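Local coordinates for glutathione S-transferase (Vibrio parahaemolyticus, PDB 7MIQ), which probably catalyses the conjugation of reduced glutathione to electrophilic compounds, as a dimeric Gtt2-class glutathione S-transferase of a shrimp-pathogenic bacterium, at residues S11-V15 and K51-L55; F103-A109 and R137-F141; Q111-N115 and W130-K135; F141-L145 and I169-F173. All coordinates share one frame. Residue numbers count along the deposited sequence, not the author numbering.

Contact 1 of 4, residues S11-V15 and K51-L55; sequences SCKRV and KVPLL
The first turn of helix 10-22 (phi/psi near -65/-37°) packs against an extended run that enters strand 54-56 through a cis peptide bond between V52 and P53. V52 (phi/psi -91/154°) and P53 (-75/158°) are both extended, and the P53 ring is C-gamma endo. The backbones come closest at C12 and P53, with CA atoms 5.2 Å apart. S11 points its CB toward the other segment, and its p rotamer lets OG donate a hydrogen bond to V52 O at 3.3 Å; the same S11 OG lies 3.6 Å from P53 CD. C12, rotamer m, sets SG against two partners, 3.8 Å from V52 CG2 and 3.9 Å from P53 CB. One turn on, V15 in rotamer t sets CG2 3.8 Å from P53 CG. L3 and I69 also touch V15 and P53, so strand 2-5 and helix 66-76 pack on the same side chains. A cis-proline facing the start of the first helix is a hallmark of the thioredoxin fold, and in glutathione transferases this corner normally lines the glutathione site. The cis-proline is thus held mainly by apolar packing, with one hydrogen bond fixing the carbonyl before it.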
loop_
_atom_site.group_PDB
_atom_site.type_symbol
_atom_site.label_atom_id
_atom_site.label_comp_id
_atom_site.label_asym_id
_atom_site.label_seq_id
_atom_site.Cartn_x
_atom_site.Cartn_y
_atom_site.Cartn_z
ATOM N N SER A 11 11.370 -3.717 -8.466
ATOM C CA SER A 11 9.989 -3.350 -8.771
ATOM C C SER A 11 9.502 -4.036 -10.041
ATOM O O SER A 11 8.346 -4.471 -10.121
ATOM C CB SER A 11 9.866 -1.830 -8.895
ATOM O OG SER A 11 10.721 -1.335 -9.915
ATOM N N CYS A 12 10.374 -4.152 -11.046
ATOM C CA CYS A 12 9.991 -4.830 -12.280
ATOM C C CYS A 12 9.962 -6.343 -12.104
ATOM O O CYS A 12 9.114 -7.022 -12.697
ATOM C CB CYS A 12 10.940 -4.432 -13.413
ATOM S SG CYS A 12 10.869 -2.670 -13.828
ATOM N N LYS A 13 10.874 -6.892 -11.295
ATOM C CA LYS A 13 10.852 -8.328 -11.025
ATOM C C LYS A 13 9.582 -8.746 -10.291
ATOM O O LYS A 13 9.149 -9.896 -10.412
ATOM C CB LYS A 13 12.083 -8.738 -10.214
ATOM C CG LYS A 13 13.385 -8.779 -11.010
ATOM C CD LYS A 13 13.299 -9.758 -12.173
ATOM C CE LYS A 13 14.636 -9.879 -12.887
ATOM N NZ LYS A 13 14.594 -10.873 -13.993
ATOM N N ARG A 14 8.985 -7.842 -9.509
ATOM C CA ARG A 14 7.711 -8.165 -8.872
ATOM C C ARG A 14 6.661 -8.518 -9.917
ATOM O O ARG A 14 5.882 -9.462 -9.735
ATOM C CB ARG A 14 7.236 -6.998 -8.006
ATOM C CG ARG A 14 8.068 -6.769 -6.750
ATOM C CD ARG A 14 7.593 -5.532 -6.003
ATOM N NE ARG A 14 6.379 -5.780 -5.234
ATOM C CZ ARG A 14 5.760 -4.864 -4.501
ATOM N NH1 ARG A 14 6.195 -3.615 -4.445
ATOM N NH2 ARG A 14 4.679 -5.209 -3.809
ATOM N N VAL A 15 6.634 -7.776 -11.023
ATOM C CA VAL A 15 5.681 -8.051 -12.092
ATOM C C VAL A 15 6.088 -9.287 -12.882
ATOM O O VAL A 15 5.236 -10.097 -13.269
ATOM C CB VAL A 15 5.545 -6.816 -13.003
ATOM C CG1 VAL A 15 4.634 -7.122 -14.197
ATOM C CG2 VAL A 15 5.018 -5.631 -12.205
ATOM N N LYS A 51 7.822 6.172 -12.513
ATOM C CA LYS A 51 8.757 5.070 -12.361
ATOM C C LYS A 51 8.342 3.890 -13.230
ATOM O O LYS A 51 7.208 3.806 -13.707
ATOM C CB LYS A 51 8.866 4.625 -10.893
ATOM C CG LYS A 51 9.542 5.641 -9.983
ATOM C CD LYS A 51 9.595 5.154 -8.546
ATOM C CE LYS A 51 10.244 6.186 -7.636
ATOM N NZ LYS A 51 9.523 7.488 -7.664
ATOM N N VAL A 52 9.295 2.985 -13.439
ATOM C CA VAL A 52 9.034 1.671 -14.021
ATOM C C VAL A 52 8.756 0.719 -12.864
ATOM O O VAL A 52 9.238 0.957 -11.746
ATOM C CB VAL A 52 10.216 1.182 -14.879
ATOM C CG1 VAL A 52 10.432 2.101 -16.067
ATOM C CG2 VAL A 52 11.482 1.075 -14.038
ATOM N N PRO A 53 8.003 -0.373 -13.071
ATOM C CA PRO A 53 7.417 -0.829 -14.339
ATOM C C PRO A 53 6.200 -0.023 -14.784
ATOM O O PRO A 53 5.533 0.618 -13.969
ATOM C CB PRO A 53 7.010 -2.271 -14.033
ATOM C CG PRO A 53 6.711 -2.256 -12.575
ATOM C CD PRO A 53 7.715 -1.308 -11.968
ATOM N N LEU A 54 5.922 -0.070 -16.084
ATOM C CA LEU A 54 4.787 0.635 -16.670
ATOM C C LEU A 54 4.128 -0.289 -17.678
ATOM O O LEU A 54 4.789 -0.767 -18.605
ATOM C CB LEU A 54 5.230 1.941 -17.340
ATOM C CG LEU A 54 4.125 2.829 -17.924
ATOM C CD1 LEU A 54 3.162 3.283 -16.832
ATOM C CD2 LEU A 54 4.729 4.033 -18.647
ATOM N N LEU A 55 2.837 -0.547 -17.495
ATOM C CA LEU A 55 2.069 -1.390 -18.404
ATOM C C LEU A 55 1.273 -0.509 -19.357
ATOM O O LEU A 55 0.597 0.428 -18.922
ATOM C CB LEU A 55 1.122 -2.309 -17.633
ATOM C CG LEU A 55 0.290 -3.245 -18.511
ATOM C CD1 LEU A 55 1.184 -4.307 -19.141
ATOM C CD2 LEU A 55 -0.828 -3.876 -17.704
#

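Contact 2 of 4, residues F103-A109 and R137-F141; sequences FQGLYAA and RVLEF
F141, in rotamer t, lays one face of its ring over the aliphatic part of Q104: Q104 CB sits 4.2 Å from the ring centroid, 24° off the normal, a CH-pi contact. It belongs to the near-antiparallel pairing of two long helices in the all-helical C-terminal domain of the glutathione transferase fold. The axes of 103-109 and 137-141 approach to 8.5 Å at a signed crossing angle of -151°, and 103-107 contains a wider pi-type turn. The backbones are in register at G105 and V138 (CA atoms 5.5 Å apart) and at Q104 and F141 (6.3 Å). The fit is tight at G105: an ideal CB would stand 3.3 Å from F141 CE2. V138, rotamer t, directs CG2 to 3.8 Å from A108 CB and 4.1 Å from A109 CB. R137 (m, t, p) reaches across, with A108 CB over a face of its guanidinium, 3.5 Å from R137 NH1. On helix 88-114, the Y107 ring leads away from this contact and meets F103 of the second subunit edge-to-face. A water donates to R137 O at 2.7 Å and weakly to Q104 O at 3.3 Å, and R137 NH2 makes a weak hydrogen bond to F103 O at 3.2 Å.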
loop_
_atom_site.group_PDB
_atom_site.type_symbol
_atom_site.label_atom_id
_atom_site.label_comp_id
_atom_site.label_asym_id
_atom_site.label_seq_id
_atom_site.Cartn_x
_atom_site.Cartn_y
_atom_site.Cartn_z
ATOM N N PHE A 103 4.828 -1.936 4.041
ATOM C CA PHE A 103 5.243 -0.838 4.920
ATOM C C PHE A 103 6.354 -1.262 5.875
ATOM O O PHE A 103 7.438 -0.672 5.889
ATOM C CB PHE A 103 4.068 -0.300 5.736
ATOM C CG PHE A 103 4.353 1.015 6.406
ATOM C CD1 PHE A 103 4.375 2.189 5.669
ATOM C CD2 PHE A 103 4.604 1.078 7.767
ATOM C CE1 PHE A 103 4.640 3.401 6.277
ATOM C CE2 PHE A 103 4.869 2.288 8.382
ATOM C CZ PHE A 103 4.889 3.451 7.636
ATOM N N GLN A 104 6.082 -2.264 6.713
ATOM C CA GLN A 104 7.008 -2.598 7.787
ATOM C C GLN A 104 8.241 -3.344 7.295
ATOM O O GLN A 104 9.238 -3.408 8.020
ATOM C CB GLN A 104 6.286 -3.417 8.862
ATOM C CG GLN A 104 5.046 -2.717 9.416
ATOM C CD GLN A 104 4.285 -3.557 10.426
ATOM O OE1 GLN A 104 4.881 -4.309 11.197
ATOM N NE2 GLN A 104 2.958 -3.433 10.423
ATOM N N GLY A 105 8.206 -3.894 6.084
ATOM C CA GLY A 105 9.342 -4.642 5.583
ATOM C C GLY A 105 9.978 -4.064 4.334
ATOM O O GLY A 105 11.077 -3.502 4.397
ATOM N N LEU A 106 9.289 -4.192 3.196
ATOM C CA LEU A 106 9.884 -3.842 1.908
ATOM C C LEU A 106 10.281 -2.373 1.854
ATOM O O LEU A 106 11.416 -2.040 1.496
ATOM C CB LEU A 106 8.912 -4.171 0.774
ATOM C CG LEU A 106 9.455 -3.929 -0.634
ATOM C CD1 LEU A 106 10.722 -4.745 -0.871
ATOM C CD2 LEU A 106 8.399 -4.261 -1.677
ATOM N N TYR A 107 9.349 -1.477 2.189
ATOM C CA TYR A 107 9.637 -0.048 2.114
ATOM C C TYR A 107 10.808 0.328 3.014
ATOM O O TYR A 107 11.680 1.113 2.618
ATOM C CB TYR A 107 8.393 0.757 2.495
ATOM C CG TYR A 107 7.225 0.667 1.533
ATOM C CD1 TYR A 107 7.393 0.215 0.229
ATOM C CD2 TYR A 107 5.949 1.051 1.934
ATOM C CE1 TYR A 107 6.316 0.141 -0.647
ATOM C CE2 TYR A 107 4.871 0.981 1.071
ATOM C CZ TYR A 107 5.059 0.527 -0.218
ATOM O OH TYR A 107 3.982 0.460 -1.075
ATOM N N ALA A 108 10.847 -0.220 4.231
ATOM C CA ALA A 108 11.967 0.046 5.127
ATOM C C ALA A 108 13.273 -0.513 4.575
ATOM O O ALA A 108 14.337 0.086 4.777
ATOM C CB ALA A 108 11.681 -0.532 6.512
ATOM N N ALA A 109 13.216 -1.652 3.878
ATOM C CA ALA A 109 14.427 -2.216 3.289
ATOM C C ALA A 109 14.933 -1.355 2.139
ATOM O O ALA A 109 16.143 -1.149 1.997
ATOM C CB ALA A 109 14.167 -3.646 2.816
ATOM N N ARG A 137 14.175 -0.927 11.591
ATOM C CA ARG A 137 12.779 -1.308 11.413
ATOM C C ARG A 137 12.662 -2.652 10.702
ATOM O O ARG A 137 11.777 -3.454 11.024
ATOM C CB ARG A 137 12.029 -0.212 10.655
ATOM C CG ARG A 137 11.812 1.048 11.492
ATOM C CD ARG A 137 10.989 2.103 10.764
ATOM N NE ARG A 137 9.784 1.544 10.160
ATOM C CZ ARG A 137 9.491 1.622 8.869
ATOM N NH1 ARG A 137 10.273 2.270 8.019
ATOM N NH2 ARG A 137 8.381 1.041 8.419
ATOM N N VAL A 138 13.551 -2.920 9.743
ATOM C CA VAL A 138 13.591 -4.239 9.112
ATOM C C VAL A 138 13.857 -5.315 10.158
ATOM O O VAL A 138 13.168 -6.341 10.212
ATOM C CB VAL A 138 14.649 -4.273 7.994
ATOM C CG1 VAL A 138 14.817 -5.694 7.469
ATOM C CG2 VAL A 138 14.269 -3.328 6.868
ATOM N N LEU A 139 14.857 -5.089 11.015
ATOM C CA LEU A 139 15.205 -6.080 12.028
ATOM C C LEU A 139 14.070 -6.303 13.018
ATOM O O LEU A 139 13.888 -7.424 13.507
ATOM C CB LEU A 139 16.477 -5.651 12.766
ATOM C CG LEU A 139 17.755 -5.544 11.929
ATOM C CD1 LEU A 139 18.872 -4.889 12.729
ATOM C CD2 LEU A 139 18.186 -6.915 11.444
ATOM N N GLU A 140 13.297 -5.260 13.325
ATOM C CA GLU A 140 12.195 -5.415 14.269
ATOM C C GLU A 140 11.015 -6.155 13.651
ATOM O O GLU A 140 10.250 -6.807 14.372
ATOM C CB GLU A 140 11.752 -4.047 14.787
ATOM C CG GLU A 140 12.772 -3.375 15.693
ATOM C CD GLU A 140 12.403 -1.945 16.028
ATOM O OE1 GLU A 140 11.415 -1.434 15.458
ATOM O OE2 GLU A 140 13.101 -1.328 16.861
ATOM N N PHE A 141 10.845 -6.075 12.331
ATOM C CA PHE A 141 9.728 -6.769 11.701
ATOM C C PHE A 141 10.014 -8.253 11.487
ATOM O O PHE A 141 9.076 -9.056 11.456
ATOM C CB PHE A 141 9.372 -6.102 10.371
ATOM C CG PHE A 141 8.315 -6.836 9.589
ATOM C CD1 PHE A 141 7.050 -7.030 10.122
ATOM C CD2 PHE A 141 8.584 -7.326 8.322
ATOM C CE1 PHE A 141 6.074 -7.707 9.409
ATOM C CE2 PHE A 141 7.611 -8.001 7.600
ATOM C CZ PHE A 141 6.355 -8.194 8.146
HETATM O O HOH W 1 9.250 -2.462 11.194
#

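Contact 3 of 4, residues Q111-N115 and W130-K135; sequences QAFRN and WGEESK
Helix 88-114 makes its last turn here, against the early turns of helix 127-151. Residues 111-114 are regular helix, and N115 N still donates to Q111 O at 3.1 Å; on the other side S134 N to W130 O (2.7 Å) and K135 N to G131 O (2.9 Å) keep 130-135 helical. The backbones nearly touch at A112 and G131, whose CA atoms are 4.0 Å apart. G131 has no room for a side chain, since an ideal CB would stand 2.4 Å from N115 O. A112 points at the gap, its CB 3.4 Å from G131 O and 3.9 Å from the CB atoms of both S134 and K135. S134 points its CB toward 111-115, 3.6 Å from A112 N, while rotamer m turns OG back to W130 O (2.8 Å); Q111 CB lies 3.4 Å from S134 OG. W130, chi1 t, holds the edge of its indole to two amides: N115 ND2 is 3.1 Å from W130 CD1, and Q111 OE1 is 3.6 Å from W130 NE1. That same indole stacks on W130 of the second subunit, so the helix pair reaches the dimer interface. Beyond CB the K135 chain departs from 111-115, and its NZ is hydrogen-bonded to L178 O. With no hydrogen bond between the segments, this close helix-helix approach in the helical C-terminal domain of the glutathione transferase fold rests on van der Waals contact between small residues.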
loop_
_atom_site.group_PDB
_atom_site.type_symbol
_atom_site.label_atom_id
_atom_site.label_comp_id
_atom_site.label_asym_id
_atom_site.label_seq_id
_atom_site.Cartn_x
_atom_site.Cartn_y
_atom_site.Cartn_z
ATOM N N GLN A 111 14.530 1.910 1.872
ATOM C CA GLN A 111 15.102 3.127 2.440
ATOM C C GLN A 111 16.475 2.871 3.049
ATOM O O GLN A 111 17.385 3.695 2.909
ATOM C CB GLN A 111 14.154 3.713 3.486
ATOM C CG GLN A 111 12.868 4.280 2.907
ATOM C CD GLN A 111 13.121 5.434 1.956
ATOM O OE1 GLN A 111 14.048 6.222 2.149
ATOM N NE2 GLN A 111 12.299 5.535 0.918
ATOM N N ALA A 112 16.643 1.739 3.736
ATOM C CA ALA A 112 17.948 1.416 4.300
ATOM C C ALA A 112 18.965 1.141 3.200
ATOM O O ALA A 112 20.143 1.500 3.331
ATOM C CB ALA A 112 17.834 0.217 5.240
ATOM N N PHE A 113 18.527 0.517 2.107
ATOM C CA PHE A 113 19.439 0.180 1.020
ATOM C C PHE A 113 19.913 1.432 0.291
ATOM O O PHE A 113 21.114 1.608 0.055
ATOM C CB PHE A 113 18.752 -0.787 0.054
ATOM C CG PHE A 113 19.668 -1.362 -0.992
ATOM C CD1 PHE A 113 20.737 -2.168 -0.631
ATOM C CD2 PHE A 113 19.445 -1.115 -2.338
ATOM C CE1 PHE A 113 21.576 -2.706 -1.594
ATOM C CE2 PHE A 113 20.280 -1.651 -3.306
ATOM C CZ PHE A 113 21.347 -2.447 -2.934
ATOM N N ARG A 114 18.984 2.323 -0.060
ATOM C CA ARG A 114 19.351 3.519 -0.810
ATOM C C ARG A 114 20.091 4.540 0.046
ATOM O O ARG A 114 20.794 5.395 -0.503
ATOM C CB ARG A 114 18.104 4.158 -1.429
ATOM C CG ARG A 114 17.277 4.983 -0.458
ATOM C CD ARG A 114 15.941 5.399 -1.062
ATOM N NE ARG A 114 16.088 6.023 -2.372
ATOM C CZ ARG A 114 15.108 6.636 -3.021
ATOM N NH1 ARG A 114 13.898 6.753 -2.498
ATOM N NH2 ARG A 114 15.348 7.148 -4.226
ATOM N N ASN A 115 19.957 4.473 1.367
ATOM C CA ASN A 115 20.632 5.422 2.247
ATOM C C ASN A 115 21.862 4.800 2.895
ATOM O O ASN A 115 21.757 4.035 3.854
ATOM C CB ASN A 115 19.678 5.932 3.330
ATOM C CG ASN A 115 18.495 6.688 2.758
ATOM O OD1 ASN A 115 18.550 7.198 1.640
ATOM N ND2 ASN A 115 17.417 6.767 3.529
ATOM N N TRP A 130 18.954 8.019 8.838
ATOM C CA TRP A 130 17.660 7.494 8.418
ATOM C C TRP A 130 17.796 6.084 7.858
ATOM O O TRP A 130 16.939 5.228 8.107
ATOM C CB TRP A 130 17.018 8.424 7.388
ATOM C CG TRP A 130 15.674 7.952 6.897
ATOM C CD1 TRP A 130 15.311 7.719 5.601
ATOM C CD2 TRP A 130 14.520 7.648 7.696
ATOM N NE1 TRP A 130 14.005 7.294 5.543
ATOM C CE2 TRP A 130 13.497 7.242 6.815
ATOM C CE3 TRP A 130 14.253 7.683 9.069
ATOM C CZ2 TRP A 130 12.230 6.873 7.262
ATOM C CZ3 TRP A 130 12.995 7.315 9.510
ATOM C CH2 TRP A 130 11.999 6.916 8.610
ATOM N N GLY A 131 18.865 5.823 7.103
ATOM C CA GLY A 131 19.112 4.470 6.636
ATOM C C GLY A 131 19.320 3.495 7.778
ATOM O O GLY A 131 18.831 2.363 7.738
ATOM N N GLU A 132 20.043 3.924 8.816
ATOM C CA GLU A 132 20.231 3.080 9.991
ATOM C C GLU A 132 18.921 2.883 10.741
ATOM O O GLU A 132 18.645 1.788 11.245
ATOM C CB GLU A 132 21.290 3.690 10.911
ATOM C CG GLU A 132 21.623 2.838 12.125
ATOM C CD GLU A 132 22.324 1.542 11.758
ATOM O OE1 GLU A 132 22.937 1.480 10.671
ATOM O OE2 GLU A 132 22.258 0.584 12.557
ATOM N N GLU A 133 18.105 3.935 10.835
ATOM C CA GLU A 133 16.786 3.788 11.440
ATOM C C GLU A 133 15.909 2.857 10.615
ATOM O O GLU A 133 15.189 2.015 11.167
ATOM C CB GLU A 133 16.129 5.162 11.598
ATOM C CG GLU A 133 14.681 5.123 12.059
ATOM C CD GLU A 133 14.514 4.517 13.440
ATOM O OE1 GLU A 133 15.491 4.520 14.219
ATOM O OE2 GLU A 133 13.402 4.034 13.744
ATOM N N SER A 134 15.970 2.980 9.287
ATOM C CA SER A 134 15.189 2.104 8.422
ATOM C C SER A 134 15.636 0.654 8.557
ATOM O O SER A 134 14.805 -0.262 8.550
ATOM C CB SER A 134 15.298 2.572 6.972
ATOM O OG SER A 134 14.801 3.893 6.827
ATOM N N LYS A 135 16.945 0.423 8.693
ATOM C CA LYS A 135 17.433 -0.943 8.867
ATOM C C LYS A 135 16.948 -1.537 10.182
ATOM O O LYS A 135 16.584 -2.717 10.238
ATOM C CB LYS A 135 18.959 -0.976 8.789
ATOM C CG LYS A 135 19.543 -2.376 8.932
ATOM C CD LYS A 135 21.020 -2.410 8.578
ATOM C CE LYS A 135 21.564 -3.827 8.637
ATOM N NZ LYS A 135 22.970 -3.900 8.150
#

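Contact 4 of 4, residues F141-L145 and I169-F173; sequences FLPTL and IFIGF
The axes of segments 141-145 and 169-173 lie 12.9 Å apart and cross at -137°, leaving a gap that only large side chains can span; even the nearest CA atoms, of L142 and I171, are 9.1 Å apart. F170, chi1 t, is the main bump. Its ring pushes into the hollow formed by F141, L142 and L145, with F170 CE2 3.8 Å from F141 CD2, F170 CZ 3.9 Å from L142 CD2, and F170 CE2 4.0 Å from L145 CD2. The F141 and F170 rings meet obliquely, planes at 47° and centroids 5.8 Å apart. Beside it I171 (m, m) sets CD1 against both leucines, 3.8 Å from L142 CD2 and 4.1 Å from L145 CD2. L142 is m,t and L145 t,p, rotamers that carry each CD2 to both partners. P143 kinks helix 141-145, its N lacking a bond to the turn before. I189 touches L142 and I171, bringing helix 187-196 to the same cluster. Interlocking, wholly apolar side chains like these are typical of the buried core of the helical C-terminal domain in glutathione transferases.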
loop_
_atom_site.group_PDB
_atom_site.type_symbol
_atom_site.label_atom_id
_atom_site.label_comp_id
_atom_site.label_asym_id
_atom_site.label_seq_id
_atom_site.Cartn_x
_atom_site.Cartn_y
_atom_site.Cartn_z
ATOM N N PHE A 141 10.845 -6.075 12.331
ATOM C CA PHE A 141 9.728 -6.769 11.701
ATOM C C PHE A 141 10.014 -8.253 11.487
ATOM O O PHE A 141 9.076 -9.056 11.456
ATOM C CB PHE A 141 9.372 -6.102 10.371
ATOM C CG PHE A 141 8.315 -6.836 9.589
ATOM C CD1 PHE A 141 7.050 -7.030 10.122
ATOM C CD2 PHE A 141 8.584 -7.326 8.322
ATOM C CE1 PHE A 141 6.074 -7.707 9.409
ATOM C CE2 PHE A 141 7.611 -8.001 7.600
ATOM C CZ PHE A 141 6.355 -8.194 8.146
ATOM N N LEU A 142 11.283 -8.635 11.349
ATOM C CA LEU A 142 11.607 -10.029 11.050
ATOM C C LEU A 142 11.065 -11.031 12.067
ATOM O O LEU A 142 10.578 -12.091 11.635
ATOM C CB LEU A 142 13.124 -10.192 10.901
ATOM C CG LEU A 142 13.782 -9.539 9.688
ATOM C CD1 LEU A 142 15.296 -9.646 9.803
ATOM C CD2 LEU A 142 13.290 -10.175 8.395
ATOM N N PRO A 143 11.129 -10.799 13.387
ATOM C CA PRO A 143 10.491 -11.758 14.307
ATOM C C PRO A 143 9.002 -11.916 14.061
ATOM O O PRO A 143 8.476 -13.033 14.153
ATOM C CB PRO A 143 10.773 -11.158 15.693
ATOM C CG PRO A 143 11.979 -10.324 15.507
ATOM C CD PRO A 143 11.888 -9.768 14.120
ATOM N N THR A 144 8.305 -10.820 13.748
ATOM C CA THR A 144 6.878 -10.906 13.451
ATOM C C THR A 144 6.620 -11.791 12.239
ATOM O O THR A 144 5.679 -12.594 12.233
ATOM C CB THR A 144 6.305 -9.505 13.222
ATOM O OG1 THR A 144 6.546 -8.695 14.377
ATOM C CG2 THR A 144 4.810 -9.573 12.955
ATOM N N LEU A 145 7.448 -11.658 11.201
ATOM C CA LEU A 145 7.291 -12.500 10.020
ATOM C C LEU A 145 7.627 -13.955 10.328
ATOM O O LEU A 145 6.944 -14.869 9.854
ATOM C CB LEU A 145 8.169 -11.978 8.885
ATOM C CG LEU A 145 8.043 -12.706 7.547
ATOM C CD1 LEU A 145 6.600 -12.690 7.063
ATOM C CD2 LEU A 145 8.974 -12.069 6.512
ATOM N N ILE A 169 10.940 -10.725 -2.334
ATOM C CA ILE A 169 11.744 -9.558 -2.686
ATOM C C ILE A 169 12.254 -8.861 -1.429
ATOM O O ILE A 169 13.414 -8.430 -1.368
ATOM C CB ILE A 169 10.935 -8.596 -3.580
ATOM C CG1 ILE A 169 10.595 -9.259 -4.919
ATOM C CG2 ILE A 169 11.699 -7.290 -3.806
ATOM C CD1 ILE A 169 11.809 -9.628 -5.745
ATOM N N PHE A 170 11.402 -8.747 -0.404
ATOM C CA PHE A 170 11.810 -8.113 0.849
ATOM C C PHE A 170 12.963 -8.868 1.501
ATOM O O PHE A 170 13.974 -8.267 1.886
ATOM C CB PHE A 170 10.609 -8.012 1.800
ATOM C CG PHE A 170 10.982 -7.861 3.256
ATOM C CD1 PHE A 170 11.781 -6.811 3.687
ATOM C CD2 PHE A 170 10.517 -8.767 4.199
ATOM C CE1 PHE A 170 12.120 -6.678 5.029
ATOM C CE2 PHE A 170 10.849 -8.641 5.538
ATOM C CZ PHE A 170 11.651 -7.593 5.954
ATOM N N ILE A 171 12.831 -10.189 1.635
ATOM C CA ILE A 171 13.901 -10.966 2.256
ATOM C C ILE A 171 15.155 -10.945 1.385
ATOM O O ILE A 171 16.278 -10.922 1.906
ATOM C CB ILE A 171 13.417 -12.400 2.554
ATOM C CG1 ILE A 171 12.352 -12.392 3.660
ATOM C CG2 ILE A 171 14.583 -13.309 2.943
ATOM C CD1 ILE A 171 12.783 -11.684 4.945
ATOM N N GLY A 172 14.994 -10.928 0.058
ATOM C CA GLY A 172 16.143 -10.730 -0.813
ATOM C C GLY A 172 16.871 -9.430 -0.527
ATOM O O GLY A 172 18.106 -9.393 -0.486
ATOM N N PHE A 173 16.117 -8.347 -0.325
ATOM C CA PHE A 173 16.711 -7.083 0.100
ATOM C C PHE A 173 17.517 -7.263 1.379
ATOM O O PHE A 173 18.683 -6.855 1.458
ATOM C CB PHE A 173 15.617 -6.034 0.320
ATOM C CG PHE A 173 15.502 -5.015 -0.778
ATOM C CD1 PHE A 173 16.486 -4.062 -0.962
ATOM C CD2 PHE A 173 14.384 -4.987 -1.597
ATOM C CE1 PHE A 173 16.375 -3.117 -1.963
ATOM C CE2 PHE A 173 14.267 -4.042 -2.603
ATOM C CZ PHE A 173 15.267 -3.107 -2.784
#

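Contact 1 belongs to the thioredoxin-like domain; contacts 2, 3 and 4 lie in the helical one. Contacts 2 and 3 join the same two helices, 88-114 and 127-151, with centres 10 Å apart, and both reach the second subunit. Contacts 1, 2 and 4 are buried; contact 3 is only partly so. Contact 4 shares F141 with contact 2 and brings in helix 162-177, F170 packing on G105. Chemistry follows place: one serine-carbonyl bond beside apolar packing on a cis-proline in contact 1, arginine and a bridging water beside apolar packing in contact 2, close backbones in contact 3, pure hydrocarbon in contact 4. R14 bridges the domains, touching L106 and I169 and pairing with E102.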